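Local coordinates for protein type II restriction enzyme MspI (Moraxella sp., PDB 1SA3) that recognises the double-stranded DNA sequence 5'-CCGG-3' and cleaves it after the first cytosine, leaving fragments with 5'-phosphates, at residues E[91-97]-E[185-189]; E[126-132]-E[256-262]; E[131-137]-E[151-155]. All blocks are in the same frame, centred on the assembly; numbering follows the deposited sequence.

Contact 1 (E[91-97]-E[185-189])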
loop_
_atom_site.group_PDB
_atom_site.type_symbol
_atom_site.label_atom_id
_atom_site.label_comp_id
_atom_site.label_asym_id
_atom_site.label_seq_id
_atom_site.Cartn_x
_atom_site.Cartn_y
_atom_site.Cartn_z
ATOM N N ILE E 91 9.741 13.602 4.571
ATOM C CA ILE E 91 11.028 12.988 4.850
ATOM C C ILE E 91 11.675 12.695 3.514
ATOM O O ILE E 91 11.148 13.070 2.470
ATOM C CB ILE E 91 10.874 11.658 5.619
ATOM C CG1 ILE E 91 9.949 10.721 4.837
ATOM C CG2 ILE E 91 10.343 11.923 7.023
ATOM C CD1 ILE E 91 9.772 9.351 5.467
ATOM N N ALA E 92 12.816 12.019 3.551
ATOM C CA ALA E 92 13.514 11.672 2.327
ATOM C C ALA E 92 12.559 10.881 1.447
ATOM O O ALA E 92 12.169 9.762 1.785
ATOM C CB ALA E 92 14.745 10.842 2.650
ATOM N N GLY E 93 12.167 11.472 0.324
ATOM C CA GLY E 93 11.255 10.793 -0.577
ATOM C C GLY E 93 9.861 11.386 -0.564
ATOM O O GLY E 93 9.008 10.982 -1.350
ATOM N N GLY E 94 9.624 12.338 0.334
ATOM C CA GLY E 94 8.315 12.966 0.403
ATOM C C GLY E 94 7.515 12.649 1.653
ATOM O O GLY E 94 8.061 12.227 2.672
ATOM N N SER E 95 6.209 12.862 1.574
ATOM C CA SER E 95 5.325 12.600 2.702
ATOM C C SER E 95 5.291 11.113 3.035
ATOM O O SER E 95 5.250 10.268 2.145
ATOM C CB SER E 95 3.907 13.076 2.383
ATOM O OG SER E 95 3.894 14.464 2.106
ATOM N N PRO E 96 5.323 10.777 4.334
ATOM C CA PRO E 96 5.288 9.375 4.754
ATOM C C PRO E 96 4.097 8.665 4.119
ATOM O O PRO E 96 3.045 9.279 3.895
ATOM C CB PRO E 96 5.152 9.480 6.272
ATOM C CG PRO E 96 5.936 10.712 6.578
ATOM C CD PRO E 96 5.461 11.667 5.501
ATOM N N LYS E 97 4.275 7.378 3.844
ATOM C CA LYS E 97 3.237 6.549 3.237
ATOM C C LYS E 97 2.217 5.999 4.247
ATOM O O LYS E 97 1.379 5.158 3.909
ATOM C CB LYS E 97 3.862 5.367 2.492
ATOM C CG LYS E 97 4.806 5.770 1.371
ATOM C CD LYS E 97 4.049 6.384 0.205
ATOM C CE LYS E 97 4.994 6.785 -0.916
ATOM N NZ LYS E 97 4.547 8.031 -1.599
ATOM N N TRP E 185 11.471 0.150 -0.694
ATOM C CA TRP E 185 11.555 1.603 -0.651
ATOM C C TRP E 185 10.377 2.267 -1.369
ATOM O O TRP E 185 9.846 3.272 -0.902
ATOM C CB TRP E 185 12.869 2.095 -1.261
ATOM C CG TRP E 185 13.004 3.573 -1.169
ATOM C CD1 TRP E 185 13.506 4.289 -0.121
ATOM C CD2 TRP E 185 12.549 4.531 -2.128
ATOM N NE1 TRP E 185 13.391 5.635 -0.369
ATOM C CE2 TRP E 185 12.807 5.811 -1.594
ATOM C CE3 TRP E 185 11.947 4.430 -3.389
ATOM C CZ2 TRP E 185 12.479 6.990 -2.278
ATOM C CZ3 TRP E 185 11.622 5.597 -4.069
ATOM C CH2 TRP E 185 11.889 6.861 -3.510
ATOM N N CYS E 186 9.968 1.705 -2.501
ATOM C CA CYS E 186 8.849 2.267 -3.250
ATOM C C CYS E 186 7.550 2.312 -2.445
ATOM O O CYS E 186 6.811 3.293 -2.520
ATOM C CB CYS E 186 8.600 1.472 -4.535
ATOM S SG CYS E 186 9.671 1.935 -5.905
ATOM N N VAL E 187 7.272 1.255 -1.685
ATOM C CA VAL E 187 6.041 1.200 -0.894
ATOM C C VAL E 187 6.160 1.680 0.551
ATOM O O VAL E 187 5.141 1.897 1.201
ATOM C CB VAL E 187 5.420 -0.228 -0.892
ATOM C CG1 VAL E 187 5.097 -0.644 -2.316
ATOM C CG2 VAL E 187 6.374 -1.242 -0.252
ATOM N N THR E 188 7.378 1.863 1.066
ATOM C CA THR E 188 7.519 2.321 2.454
ATOM C C THR E 188 8.388 3.550 2.663
ATOM O O THR E 188 8.350 4.161 3.730
ATOM C CB THR E 188 8.120 1.236 3.367
ATOM O OG1 THR E 188 9.500 1.041 3.020
ATOM C CG2 THR E 188 7.345 -0.068 3.244
ATOM N N LEU E 189 9.178 3.891 1.654
ATOM C CA LEU E 189 10.109 5.019 1.699
ATOM C C LEU E 189 11.344 4.714 2.534
ATOM O O LEU E 189 12.055 5.611 2.981
ATOM C CB LEU E 189 9.445 6.298 2.214
ATOM C CG LEU E 189 8.622 7.081 1.195
ATOM C CD1 LEU E 189 8.309 8.444 1.777
ATOM C CD2 LEU E 189 9.388 7.238 -0.118
HETATM O O HOH W 1 12.711 8.060 3.598
HETATM O O HOH W 2 6.599 6.172 4.343
#
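The segment 91-97 is an irregular loop that opens with a type II beta turn from I91 to G94, closed by I91 N to G94 O at 2.9 Å and G94 N to I91 O at 2.7 Å. Opposite it, 185-189 is the end of helix 179-188; L189 leaves the helix with positive phi (75°) while its N still reaches W185 O at 2.7 Å. The backbones come nearest at G93 and L189 (CA-CA 6.3 Å) and at K97 and T188 (6.1 Å). Both glycines of the turn have positive phi, 108° and 112°, and at G93 a CB would clash with L189 CD2.

L189 covers most of the interface: 110 Å² of its surface lies under the loop. Its CD1 lies 4.1 Å from I91 CD1, 3.9 Å from G94 O and 3.6 Å from S95 O, so the loop curls around the methyl. The K97 stem lies along the helix end, CG being 3.9 Å from V187 O and 4.0 Å from L189 CG. The polar links are water-mediated: water 1 donates to A92 O (2.5 Å) and L189 O (2.6 Å), and water 2 accepts from K97 N (2.7 Å) and donates to T188 O (2.7 Å).

The leucine just past helix 179-188 is thus cupped by the loop joining strands 77-84 and 100-106. That loop leads to D99, a sodium ligand with E35 and D84, in an enzyme of the PDDEXK nuclease clan.

Contact 2 (E[126-132]-E[256-262]). With nucleotides of chain A.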
loop_
_atom_site.group_PDB
_atom_site.type_symbol
_atom_site.label_atom_id
_atom_site.label_comp_id
_atom_site.label_asym_id
_atom_site.label_seq_id
_atom_site.Cartn_x
_atom_site.Cartn_y
_atom_site.Cartn_z
ATOM N N VAL E 126 -2.600 -1.105 -8.426
ATOM C CA VAL E 126 -2.988 0.292 -8.419
ATOM C C VAL E 126 -1.760 1.123 -8.061
ATOM O O VAL E 126 -0.804 0.620 -7.470
ATOM C CB VAL E 126 -4.094 0.539 -7.387
ATOM C CG1 VAL E 126 -3.564 0.238 -5.992
ATOM C CG2 VAL E 126 -4.614 1.960 -7.502
ATOM N N SER E 127 -1.793 2.392 -8.441
ATOM C CA SER E 127 -0.688 3.301 -8.174
ATOM C C SER E 127 -0.271 3.281 -6.710
ATOM O O SER E 127 -1.108 3.424 -5.818
ATOM C CB SER E 127 -1.088 4.722 -8.573
ATOM O OG SER E 127 -1.470 4.769 -9.940
ATOM N N ILE E 128 1.023 3.087 -6.464
ATOM C CA ILE E 128 1.539 3.094 -5.101
ATOM C C ILE E 128 2.351 4.349 -4.826
ATOM O O ILE E 128 2.496 4.755 -3.673
ATOM C CB ILE E 128 2.426 1.870 -4.803
ATOM C CG1 ILE E 128 3.419 1.658 -5.939
ATOM C CG2 ILE E 128 1.547 0.647 -4.558
ATOM C CD1 ILE E 128 4.360 0.474 -5.714
ATOM N N ALA E 129 2.893 4.959 -5.875
ATOM C CA ALA E 129 3.669 6.184 -5.692
ATOM C C ALA E 129 4.289 6.681 -6.983
ATOM O O ALA E 129 4.323 5.972 -7.991
ATOM C CB ALA E 129 4.769 5.954 -4.656
ATOM N N GLU E 130 4.767 7.919 -6.943
ATOM C CA GLU E 130 5.432 8.523 -8.085
ATOM C C GLU E 130 6.705 9.184 -7.560
ATOM O O GLU E 130 6.708 9.776 -6.474
ATOM C CB GLU E 130 4.521 9.546 -8.775
ATOM C CG GLU E 130 4.032 10.687 -7.901
ATOM C CD GLU E 130 3.234 11.699 -8.701
ATOM O OE1 GLU E 130 2.185 11.327 -9.274
ATOM O OE2 GLU E 130 3.664 12.867 -8.764
ATOM N N TYR E 131 7.792 9.060 -8.317
ATOM C CA TYR E 131 9.060 9.634 -7.881
ATOM C C TYR E 131 9.941 10.031 -9.047
ATOM O O TYR E 131 9.780 9.534 -10.157
ATOM C CB TYR E 131 9.880 8.623 -7.068
ATOM C CG TYR E 131 9.198 7.923 -5.912
ATOM C CD1 TYR E 131 8.801 6.593 -6.027
ATOM C CD2 TYR E 131 9.031 8.558 -4.683
ATOM C CE1 TYR E 131 8.265 5.906 -4.952
ATOM C CE2 TYR E 131 8.487 7.871 -3.590
ATOM C CZ TYR E 131 8.111 6.548 -3.738
ATOM O OH TYR E 131 7.582 5.855 -2.680
ATOM N N ASP E 132 10.899 10.914 -8.777
ATOM C CA ASP E 132 11.858 11.292 -9.795
ATOM C C ASP E 132 12.958 10.237 -9.668
ATOM O O ASP E 132 13.194 9.710 -8.583
ATOM C CB ASP E 132 12.456 12.666 -9.514
ATOM C CG ASP E 132 13.556 13.009 -10.484
ATOM O OD1 ASP E 132 13.243 13.238 -11.671
ATOM O OD2 ASP E 132 14.736 13.025 -10.066
ATOM N N LYS E 256 9.051 15.213 -16.391
ATOM C CA LYS E 256 8.938 13.786 -16.657
ATOM C C LYS E 256 9.106 13.159 -15.277
ATOM O O LYS E 256 10.001 13.544 -14.526
ATOM C CB LYS E 256 10.059 13.332 -17.584
ATOM C CG LYS E 256 10.014 13.979 -18.951
ATOM C CD LYS E 256 8.737 13.613 -19.693
ATOM C CE LYS E 256 8.757 14.181 -21.104
ATOM N NZ LYS E 256 7.533 13.844 -21.865
ATOM N N LYS E 257 8.247 12.207 -14.932
ATOM C CA LYS E 257 8.321 11.604 -13.608
ATOM C C LYS E 257 7.782 10.180 -13.620
ATOM O O LYS E 257 6.827 9.862 -14.330
ATOM C CB LYS E 257 7.542 12.482 -12.626
ATOM C CG LYS E 257 7.646 12.086 -11.155
ATOM C CD LYS E 257 6.936 13.108 -10.275
ATOM C CE LYS E 257 7.010 12.741 -8.795
ATOM N NZ LYS E 257 6.158 13.649 -7.962
ATOM N N MET E 258 8.381 9.313 -12.820
ATOM C CA MET E 258 7.943 7.924 -12.791
ATOM C C MET E 258 6.794 7.625 -11.825
ATOM O O MET E 258 6.637 8.288 -10.802
ATOM C CB MET E 258 9.120 7.021 -12.441
ATOM C CG MET E 258 10.339 7.248 -13.313
ATOM S SD MET E 258 11.631 6.069 -12.933
ATOM C CE MET E 258 11.099 4.691 -13.975
ATOM N N GLN E 259 5.999 6.620 -12.176
ATOM C CA GLN E 259 4.899 6.161 -11.337
ATOM C C GLN E 259 4.995 4.648 -11.282
ATOM O O GLN E 259 5.351 4.005 -12.273
ATOM C CB GLN E 259 3.534 6.527 -11.911
ATOM C CG GLN E 259 2.398 6.224 -10.928
ATOM C CD GLN E 259 1.021 6.219 -11.589
ATOM O OE1 GLN E 259 0.770 5.438 -12.507
ATOM N NE2 GLN E 259 0.125 7.081 -11.115
ATOM N N PHE E 260 4.691 4.084 -10.120
ATOM C CA PHE E 260 4.723 2.641 -9.955
ATOM C C PHE E 260 3.390 2.138 -9.452
ATOM O O PHE E 260 2.786 2.739 -8.561
ATOM C CB PHE E 260 5.827 2.232 -8.975
ATOM C CG PHE E 260 7.184 2.682 -9.400
ATOM C CD1 PHE E 260 7.674 3.922 -8.999
ATOM C CD2 PHE E 260 7.941 1.904 -10.270
ATOM C CE1 PHE E 260 8.907 4.385 -9.473
ATOM C CE2 PHE E 260 9.171 2.358 -10.746
ATOM C CZ PHE E 260 9.651 3.595 -10.349
ATOM N N LYS E 261 2.924 1.047 -10.050
ATOM C CA LYS E 261 1.678 0.431 -9.638
ATOM C C LYS E 261 2.065 -0.898 -9.022
ATOM O O LYS E 261 3.030 -1.532 -9.456
ATOM C CB LYS E 261 0.740 0.227 -10.833
ATOM C CG LYS E 261 0.377 1.532 -11.565
ATOM C CD LYS E 261 -0.848 1.352 -12.453
ATOM C CE LYS E 261 -1.096 2.555 -13.355
ATOM N NZ LYS E 261 -1.479 3.832 -12.659
ATOM N N GLY E 262 1.323 -1.310 -8.001
ATOM C CA GLY E 262 1.619 -2.556 -7.321
ATOM C C GLY E 262 0.450 -2.982 -6.448
ATOM O O GLY E 262 -0.687 -2.556 -6.731
ATOM O OXT GLY E 262 0.667 -3.748 -5.489
ATOM P P DG A 6 -6.778 5.053 -3.797
ATOM O OP1 DG A 6 -7.569 4.339 -2.758
ATOM O OP2 DG A 6 -5.436 4.530 -4.182
ATOM O "O5'" DG A 6 -7.629 5.207 -5.129
ATOM C "C5'" DG A 6 -7.221 4.587 -6.342
ATOM C "C4'" DG A 6 -8.060 5.105 -7.482
ATOM O "O4'" DG A 6 -7.431 6.338 -7.917
ATOM C "C3'" DG A 6 -8.036 4.183 -8.698
ATOM O "O3'" DG A 6 -9.223 3.433 -8.880
ATOM C "C2'" DG A 6 -7.851 5.101 -9.890
ATOM C "C1'" DG A 6 -7.390 6.436 -9.334
ATOM N N9 DG A 6 -5.995 6.565 -9.750
ATOM C C8 DG A 6 -4.865 6.303 -9.007
ATOM N N7 DG A 6 -3.762 6.354 -9.715
ATOM C C5 DG A 6 -4.187 6.705 -10.991
ATOM C C6 DG A 6 -3.441 6.903 -12.195
ATOM O O6 DG A 6 -2.220 6.788 -12.374
ATOM N N1 DG A 6 -4.271 7.257 -13.259
ATOM C C2 DG A 6 -5.644 7.393 -13.182
ATOM N N2 DG A 6 -6.280 7.733 -14.325
ATOM N N3 DG A 6 -6.345 7.208 -12.070
ATOM C C4 DG A 6 -5.560 6.869 -11.023
ATOM P P DG A 7 -9.150 2.086 -9.751
ATOM O OP1 DG A 7 -10.361 1.304 -9.421
ATOM O OP2 DG A 7 -7.812 1.459 -9.618
ATOM O "O5'" DG A 7 -9.269 2.626 -11.237
ATOM C "C5'" DG A 7 -10.281 3.567 -11.571
ATOM C "C4'" DG A 7 -10.287 3.817 -13.058
ATOM O "O4'" DG A 7 -9.079 4.529 -13.427
ATOM C "C3'" DG A 7 -10.311 2.538 -13.895
ATOM O "O3'" DG A 7 -11.190 2.694 -15.005
ATOM C "C2'" DG A 7 -8.882 2.402 -14.382
ATOM C "C1'" DG A 7 -8.438 3.852 -14.493
ATOM N N9 DG A 7 -6.996 4.014 -14.337
ATOM C C8 DG A 7 -6.255 3.816 -13.197
ATOM N N7 DG A 7 -4.972 3.963 -13.390
ATOM C C5 DG A 7 -4.858 4.295 -14.733
ATOM C C6 DG A 7 -3.705 4.566 -15.529
ATOM O O6 DG A 7 -2.509 4.566 -15.191
ATOM N N1 DG A 7 -4.052 4.857 -16.847
ATOM C C2 DG A 7 -5.340 4.883 -17.341
ATOM N N2 DG A 7 -5.474 5.188 -18.639
ATOM N N3 DG A 7 -6.414 4.633 -16.614
ATOM C C4 DG A 7 -6.103 4.346 -15.329
ATOM P P DC A 3 6.071 17.194 -6.987
ATOM O OP1 DC A 3 7.201 17.182 -6.031
ATOM O OP2 DC A 3 6.250 16.629 -8.347
ATOM O "O5'" DC A 3 4.849 16.464 -6.283
ATOM C "C5'" DC A 3 4.368 16.956 -5.039
ATOM C "C4'" DC A 3 3.172 16.161 -4.580
ATOM O "O4'" DC A 3 1.994 16.542 -5.330
ATOM C "C3'" DC A 3 3.298 14.640 -4.691
ATOM O "O3'" DC A 3 2.952 14.086 -3.426
ATOM C "C2'" DC A 3 2.302 14.271 -5.787
ATOM C "C1'" DC A 3 1.265 15.392 -5.715
ATOM N N1 DC A 3 0.572 15.725 -6.979
ATOM C C2 DC A 3 -0.837 15.835 -6.988
ATOM O O2 DC A 3 -1.470 15.607 -5.949
ATOM N N3 DC A 3 -1.463 16.192 -8.133
ATOM C C4 DC A 3 -0.750 16.429 -9.236
ATOM N N4 DC A 3 -1.410 16.786 -10.339
ATOM C C5 DC A 3 0.673 16.309 -9.259
ATOM C C6 DC A 3 1.284 15.951 -8.122
HETATM O O HOH W 3 -3.912 2.897 -10.885
HETATM O O HOH W 4 0.791 9.014 -9.070
HETATM O O HOH W 5 6.152 12.858 -5.224
HETATM O O HOH W 6 10.718 13.828 -12.105
#
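A classic beta bulge interrupts this antiparallel strand pair: I128 and A129 both face F260, and the register slips by one between S127-K261 and A129-F260. F260 O takes I128 N at 2.8 Å and, weakly, A129 N at 3.5 Å, while F260 N returns to A129 O at 2.9 Å. Strands 127-131 and 258-261 run at 159°, and strand 246-249 completes the three-stranded sheet. Beyond the bulge, Y131 pairs with M258; at the other end V126 N and G262 O meet at 2.9 Å.

The face carrying S127, E130, Q259 and K261 reads DNA. S127 OG donates to N7 of DG6 of chain A at 2.8 Å and Q259 NE2 to its O6 at 2.7 Å, both on guanine's major-groove edge. K261 NZ is held by S127 OG (2.9 Å) and Q259 OE1 (2.8 Å). The other face turns F260 and Y131 inward, CE1 to CD1 at 4.1 Å, over helix 133-140. On the DNA side E130 OE2 salt-bridges K257 NZ at 2.7 Å, and that same NZ binds OP2 of DC3 of chain A at 3.0 Å. Recognition extends to the next guanine, where K261 NZ donates to O6 of DG7 of chain A at 2.8 Å.

Contact 3 (E[131-137]-E[151-155])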
loop_
_atom_site.group_PDB
_atom_site.type_symbol
_atom_site.label_atom_id
_atom_site.label_comp_id
_atom_site.label_asym_id
_atom_site.label_seq_id
_atom_site.Cartn_x
_atom_site.Cartn_y
_atom_site.Cartn_z
ATOM N N TYR E 131 7.792 9.060 -8.317
ATOM C CA TYR E 131 9.060 9.634 -7.881
ATOM C C TYR E 131 9.941 10.031 -9.047
ATOM O O TYR E 131 9.780 9.534 -10.157
ATOM C CB TYR E 131 9.880 8.623 -7.068
ATOM C CG TYR E 131 9.198 7.923 -5.912
ATOM C CD1 TYR E 131 8.801 6.593 -6.027
ATOM C CD2 TYR E 131 9.031 8.558 -4.683
ATOM C CE1 TYR E 131 8.265 5.906 -4.952
ATOM C CE2 TYR E 131 8.487 7.871 -3.590
ATOM C CZ TYR E 131 8.111 6.548 -3.738
ATOM O OH TYR E 131 7.582 5.855 -2.680
ATOM N N ASP E 132 10.899 10.914 -8.777
ATOM C CA ASP E 132 11.858 11.292 -9.795
ATOM C C ASP E 132 12.958 10.237 -9.668
ATOM O O ASP E 132 13.194 9.710 -8.583
ATOM C CB ASP E 132 12.456 12.666 -9.514
ATOM C CG ASP E 132 13.556 13.009 -10.484
ATOM O OD1 ASP E 132 13.243 13.238 -11.671
ATOM O OD2 ASP E 132 14.736 13.025 -10.066
ATOM N N VAL E 133 13.633 9.939 -10.771
ATOM C CA VAL E 133 14.692 8.944 -10.771
ATOM C C VAL E 133 15.749 9.160 -9.685
ATOM O O VAL E 133 16.168 8.211 -9.031
ATOM C CB VAL E 133 15.387 8.904 -12.157
ATOM C CG1 VAL E 133 16.015 10.262 -12.458
ATOM C CG2 VAL E 133 16.434 7.802 -12.192
ATOM N N GLU E 134 16.184 10.399 -9.480
ATOM C CA GLU E 134 17.223 10.665 -8.478
ATOM C C GLU E 134 16.765 10.315 -7.061
ATOM O O GLU E 134 17.555 9.857 -6.231
ATOM C CB GLU E 134 17.646 12.136 -8.538
ATOM C CG GLU E 134 18.310 12.564 -9.852
ATOM C CD GLU E 134 19.675 11.924 -10.069
ATOM O OE1 GLU E 134 20.245 11.371 -9.103
ATOM O OE2 GLU E 134 20.182 11.979 -11.208
ATOM N N THR E 135 15.487 10.534 -6.789
ATOM C CA THR E 135 14.928 10.242 -5.479
ATOM C C THR E 135 14.955 8.735 -5.236
ATOM O O THR E 135 15.314 8.275 -4.149
ATOM C CB THR E 135 13.490 10.763 -5.390
ATOM O OG1 THR E 135 13.486 12.159 -5.707
ATOM C CG2 THR E 135 12.916 10.568 -3.990
ATOM N N ILE E 136 14.573 7.970 -6.252
ATOM C CA ILE E 136 14.566 6.513 -6.158
ATOM C C ILE E 136 15.986 5.981 -5.929
ATOM O O ILE E 136 16.239 5.193 -5.010
ATOM C CB ILE E 136 14.039 5.881 -7.457
ATOM C CG1 ILE E 136 12.623 6.383 -7.740
ATOM C CG2 ILE E 136 14.087 4.369 -7.349
ATOM C CD1 ILE E 136 12.104 6.029 -9.122
ATOM N N CYS E 137 16.908 6.407 -6.785
ATOM C CA CYS E 137 18.287 5.958 -6.686
ATOM C C CYS E 137 18.875 6.284 -5.319
ATOM O O CYS E 137 19.582 5.466 -4.734
ATOM C CB CYS E 137 19.119 6.580 -7.816
ATOM S SG CYS E 137 18.721 5.869 -9.446
ATOM N N ILE E 151 17.143 3.753 -15.978
ATOM C CA ILE E 151 15.946 4.123 -15.238
ATOM C C ILE E 151 15.523 5.519 -15.702
ATOM O O ILE E 151 14.339 5.772 -15.936
ATOM C CB ILE E 151 16.189 4.135 -13.714
ATOM C CG1 ILE E 151 16.518 2.716 -13.238
ATOM C CG2 ILE E 151 14.940 4.670 -12.993
ATOM C CD1 ILE E 151 16.950 2.623 -11.774
ATOM N N ARG E 152 16.491 6.424 -15.843
ATOM C CA ARG E 152 16.189 7.784 -16.282
ATOM C C ARG E 152 15.589 7.781 -17.684
ATOM O O ARG E 152 14.731 8.604 -17.991
ATOM C CB ARG E 152 17.449 8.662 -16.281
ATOM C CG ARG E 152 17.157 10.158 -16.416
ATOM C CD ARG E 152 18.371 10.958 -16.889
ATOM N NE ARG E 152 19.550 10.763 -16.053
ATOM C CZ ARG E 152 19.668 11.165 -14.788
ATOM N NH1 ARG E 152 18.674 11.797 -14.183
ATOM N NH2 ARG E 152 20.796 10.940 -14.128
ATOM N N LYS E 153 16.053 6.872 -18.539
ATOM C CA LYS E 153 15.534 6.786 -19.898
ATOM C C LYS E 153 14.052 6.443 -19.836
ATOM O O LYS E 153 13.247 6.992 -20.588
ATOM C CB LYS E 153 16.260 5.707 -20.703
ATOM C CG LYS E 153 15.699 5.533 -22.115
ATOM C CD LYS E 153 16.452 4.471 -22.909
ATOM C CE LYS E 153 15.857 4.284 -24.305
ATOM N NZ LYS E 153 15.807 5.567 -25.077
ATOM N N HIS E 154 13.706 5.526 -18.938
ATOM C CA HIS E 154 12.319 5.108 -18.765
ATOM C C HIS E 154 11.502 6.320 -18.314
ATOM O O HIS E 154 10.400 6.563 -18.809
ATOM C CB HIS E 154 12.234 4.002 -17.715
ATOM C CG HIS E 154 10.976 3.192 -17.790
ATOM N ND1 HIS E 154 9.730 3.730 -17.560
ATOM C CD2 HIS E 154 10.775 1.887 -18.090
ATOM C CE1 HIS E 154 8.813 2.792 -17.716
ATOM N NE2 HIS E 154 9.422 1.663 -18.037
ATOM N N GLN E 155 12.047 7.083 -17.372
ATOM C CA GLN E 155 11.353 8.266 -16.883
ATOM C C GLN E 155 11.133 9.254 -18.020
ATOM O O GLN E 155 10.022 9.744 -18.221
ATOM C CB GLN E 155 12.155 8.929 -15.760
ATOM C CG GLN E 155 11.647 10.308 -15.336
ATOM C CD GLN E 155 12.270 10.784 -14.023
ATOM O OE1 GLN E 155 12.037 10.198 -12.962
ATOM N NE2 GLN E 155 13.069 11.845 -14.094
#
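An N-capped helix start meets a second helix here: 133-140 and 146-157, whose short segments run at 146° with axes 10.5 Å apart. D132 is the N-cap: its OD2 accepts from E134 N at 3.1 Å, and its backbone O takes I136 N at 3.2 Å. The other carboxylate oxygen, OD1, is met from the second helix by Q155 NE2 at 2.8 Å. The same amide turns its OE1 to V133 N at 2.7 Å, so Q155 serves as donor to the cap and acceptor for a first-turn NH that has no helical partner of its own.

The CA atoms of V133 and R152 lie 5.8 Å apart, and V133 CG2 packs 3.6 Å from I151 CG2; the sulphur of C137 lies 4.4 Å from I151 CD1. This apolar strip borders M258 of strand 258-261, which also touches I151 and Q155.

R152 is additionally paired through NE with E149, and E134 OE1 with K148, so the bridge between them is one link in a wider ionic chain. The one oxygen E134 OE2 is shared by both guanidinium nitrogens, R152 NH2 at 3.2 Å and, in a weak bond, R152 NH1 at 3.3 Å.

How the contacts relate
From the N terminus the chain passes strand 77-84 and the loop 91-97, whose contact 1 closes only when helix 179-188 ends. In between, strand 127-131 runs straight into helix 133-140, and contact 3 closes a short loop of 13 residues back from helix 146-157. Contact 3 thus lies within the spans of both others, while contacts 1 and 2 cross, the latter waiting for the C-terminal strand 258-261. Y131 belongs to contacts 2 and 3 and its OH reaches C186 O of contact 1 at 2.7 Å, a probable hydrogen bond. Together the three join the loop leading to the metal site, the DNA-reading sheet and the helices that pack against it.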